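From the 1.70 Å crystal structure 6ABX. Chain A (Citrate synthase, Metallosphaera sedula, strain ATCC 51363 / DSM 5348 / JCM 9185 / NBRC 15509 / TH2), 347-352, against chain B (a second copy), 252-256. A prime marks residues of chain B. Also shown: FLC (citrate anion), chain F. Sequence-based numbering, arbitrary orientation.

Chain A (347-352) NKLIRP
Chain B (252-256) GHRIY

A citrate anion joins the two subunits here: Arg351 of one chain and His253′ of the other grip the same ligand. Arg351 presents two nitrogens of its guanidinium to one carboxylate, NE to citrate OA2 and NH2 to citrate OA1, each at 2.9 Å, the classical two-pronged pairing of arginine with a carboxylate. His253′ NE2 and the citrate hydroxyl OHB are hydrogen-bonded at 2.8 Å.

The example illustrates how binding residues are held in place by their surroundings. Neither stretch forms regular helix or strand. Chain A is extended, with phi/psi of -52/135 at Leu349, -96/112 at Ile350 and -148/85 at Arg351; CA-to-CB bonds point toward chain B at Leu349 and Arg351 and away at Ile350. Arg351 (chi1 t, chi2 m, chi3 t, chi4 -162°) is steadied by its own backbone neighbor, NH1 donating to Pro352 O at 2.9 Å. Ile255′ (m, m) covers one face of this guanidinium, its CG1 3.7 Å from Arg351 CZ, while citrate OA1 lies at the edge, near the guanidinium plane.

In chain B, phi/psi changes from -166/142 at His253′ to -63/-31 at Arg254′ and -108/-56 at Ile255′. The turn brings the backbone N atoms of Ile255′ and Tyr256′ to 3.0 and 3.1 Å from His253′ ND1, which accepts from both. ND1 is thus held by the backbone, and NE2 meets citrate OHB; the imidazole has chi1 t and chi2 -89°.

The two stretches run in roughly the same direction. The nearest CA atoms across the contact, 7.2 Å apart, belong to Arg351 and Arg254′. Arg254′, with chi1 to chi3 all m and chi4 -96°, reaches across to chain A, where NH2 donates to Leu349 O (2.8 Å, 151°) and NH1 lies 3.1 Å from Arg351 O. Arg351 CB covers one face of the Arg254′ guanidinium, 3.6 Å from Arg254′ NH1. Lys348 NZ comes within 4.3 Å of Arg254′ NH2, a proximity of like charges.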

# COMPACT_ATOMS: atom_id res chain seq x y z
N ASN A 347 0.06 12.67 14.10
CA ASN A 347 -0.56 12.16 12.88
C ASN A 347 -1.51 13.21 12.29
O ASN A 347 -2.16 13.97 13.00
CB ASN A 347 -1.32 10.86 13.10
CG ASN A 347 -1.89 10.30 11.82
OD1 ASN A 347 -1.15 10.18 10.84
ND2 ASN A 347 -3.19 10.06 11.79
N LYS A 348 -1.59 13.22 10.96
CA LYS A 348 -2.65 13.90 10.23
C LYS A 348 -3.02 13.04 9.01
O LYS A 348 -2.14 12.66 8.24
CB LYS A 348 -2.19 15.28 9.75
CG LYS A 348 -3.30 16.12 9.13
CD LYS A 348 -2.87 17.55 8.84
CE LYS A 348 -3.98 18.35 8.18
NZ LYS A 348 -5.07 18.62 9.13
N LEU A 349 -4.32 12.74 8.87
CA LEU A 349 -4.85 12.03 7.70
C LEU A 349 -4.40 12.73 6.43
O LEU A 349 -4.52 13.96 6.29
CB LEU A 349 -6.39 11.96 7.79
CG LEU A 349 -7.10 11.28 6.62
CD1 LEU A 349 -6.95 9.78 6.71
CD2 LEU A 349 -8.59 11.61 6.59
N ILE A 350 -3.96 11.94 5.45
CA ILE A 350 -3.60 12.48 4.16
C ILE A 350 -4.80 12.32 3.24
O ILE A 350 -5.22 11.19 2.95
CB ILE A 350 -2.34 11.80 3.63
CG1 ILE A 350 -1.16 12.14 4.53
CG2 ILE A 350 -2.13 12.19 2.18
CD1 ILE A 350 0.03 11.25 4.34
N ARG A 351 -5.41 13.46 2.85
CA ARG A 351 -6.73 13.43 2.12
C ARG A 351 -6.75 14.62 1.18
O ARG A 351 -7.18 15.71 1.55
CB ARG A 351 -7.90 13.45 3.10
CG ARG A 351 -9.22 12.96 2.53
CD ARG A 351 -9.72 13.70 1.30
NE ARG A 351 -11.00 13.06 0.91
CZ ARG A 351 -11.60 13.16 -0.28
NH1 ARG A 351 -11.03 13.87 -1.26
NH2 ARG A 351 -12.83 12.64 -0.43
N PRO A 352 -6.17 14.45 -0.02
CA PRO A 352 -6.11 15.55 -1.00
C PRO A 352 -7.44 15.70 -1.76
O PRO A 352 -8.45 15.16 -1.32
CB PRO A 352 -4.95 15.09 -1.86
CG PRO A 352 -5.15 13.59 -1.91
CD PRO A 352 -5.49 13.22 -0.48
N GLY B 252 -18.04 14.01 10.94
CA GLY B 252 -16.98 14.77 10.32
C GLY B 252 -16.51 14.19 9.01
O GLY B 252 -16.58 13.01 8.74
N HIS B 253 -15.88 15.07 8.23
CA HIS B 253 -15.45 14.75 6.89
C HIS B 253 -14.48 15.85 6.45
O HIS B 253 -14.68 17.01 6.76
CB HIS B 253 -16.64 14.59 5.94
CG HIS B 253 -16.32 13.78 4.75
ND1 HIS B 253 -15.83 14.31 3.58
CD2 HIS B 253 -16.34 12.44 4.59
CE1 HIS B 253 -15.56 13.31 2.73
NE2 HIS B 253 -15.88 12.14 3.34
N ARG B 254 -13.44 15.47 5.73
CA ARG B 254 -12.51 16.44 5.14
C ARG B 254 -13.18 17.35 4.11
O ARG B 254 -12.68 18.46 3.86
CB ARG B 254 -11.31 15.72 4.51
CG ARG B 254 -10.41 15.14 5.57
CD ARG B 254 -9.63 16.19 6.36
NE ARG B 254 -8.58 16.71 5.52
CZ ARG B 254 -7.31 16.28 5.52
NH1 ARG B 254 -6.59 16.52 4.45
NH2 ARG B 254 -6.79 15.62 6.55
N ILE B 255 -14.21 16.86 3.39
CA ILE B 255 -14.84 17.59 2.31
C ILE B 255 -16.22 18.07 2.75
O ILE B 255 -16.49 19.27 2.65
CB ILE B 255 -14.98 16.74 1.03
CG1 ILE B 255 -13.67 16.09 0.56
CG2 ILE B 255 -15.63 17.58 -0.06
CD1 ILE B 255 -12.53 17.04 0.38
N TYR B 256 -17.10 17.16 3.19
CA TYR B 256 -18.49 17.59 3.62
C TYR B 256 -18.46 18.43 4.90
O TYR B 256 -17.88 18.07 5.92
CB TYR B 256 -19.42 16.40 3.91
CG TYR B 256 -19.69 15.57 2.71
CD1 TYR B 256 -20.36 16.09 1.61
CD2 TYR B 256 -19.36 14.22 2.70
CE1 TYR B 256 -20.61 15.31 0.48
CE2 TYR B 256 -19.64 13.44 1.60
CZ TYR B 256 -20.22 13.98 0.48
OH TYR B 256 -20.45 13.20 -0.61
CAC FLC F . -13.26 10.55 2.50
CA FLC F . -13.51 9.35 3.41
CB FLC F . -14.77 8.52 3.13
CBC FLC F . -14.71 7.89 1.76
CG FLC F . -14.88 7.32 4.05
CGC FLC F . -15.10 7.75 5.49
OA1 FLC F . -13.94 10.75 1.45
OA2 FLC F . -12.22 11.24 2.82
OB1 FLC F . -15.80 7.65 1.16
OB2 FLC F . -13.59 7.46 1.33
OG1 FLC F . -15.73 8.80 5.77
OG2 FLC F . -14.62 6.94 6.29
OHB FLC F . -15.93 9.33 3.28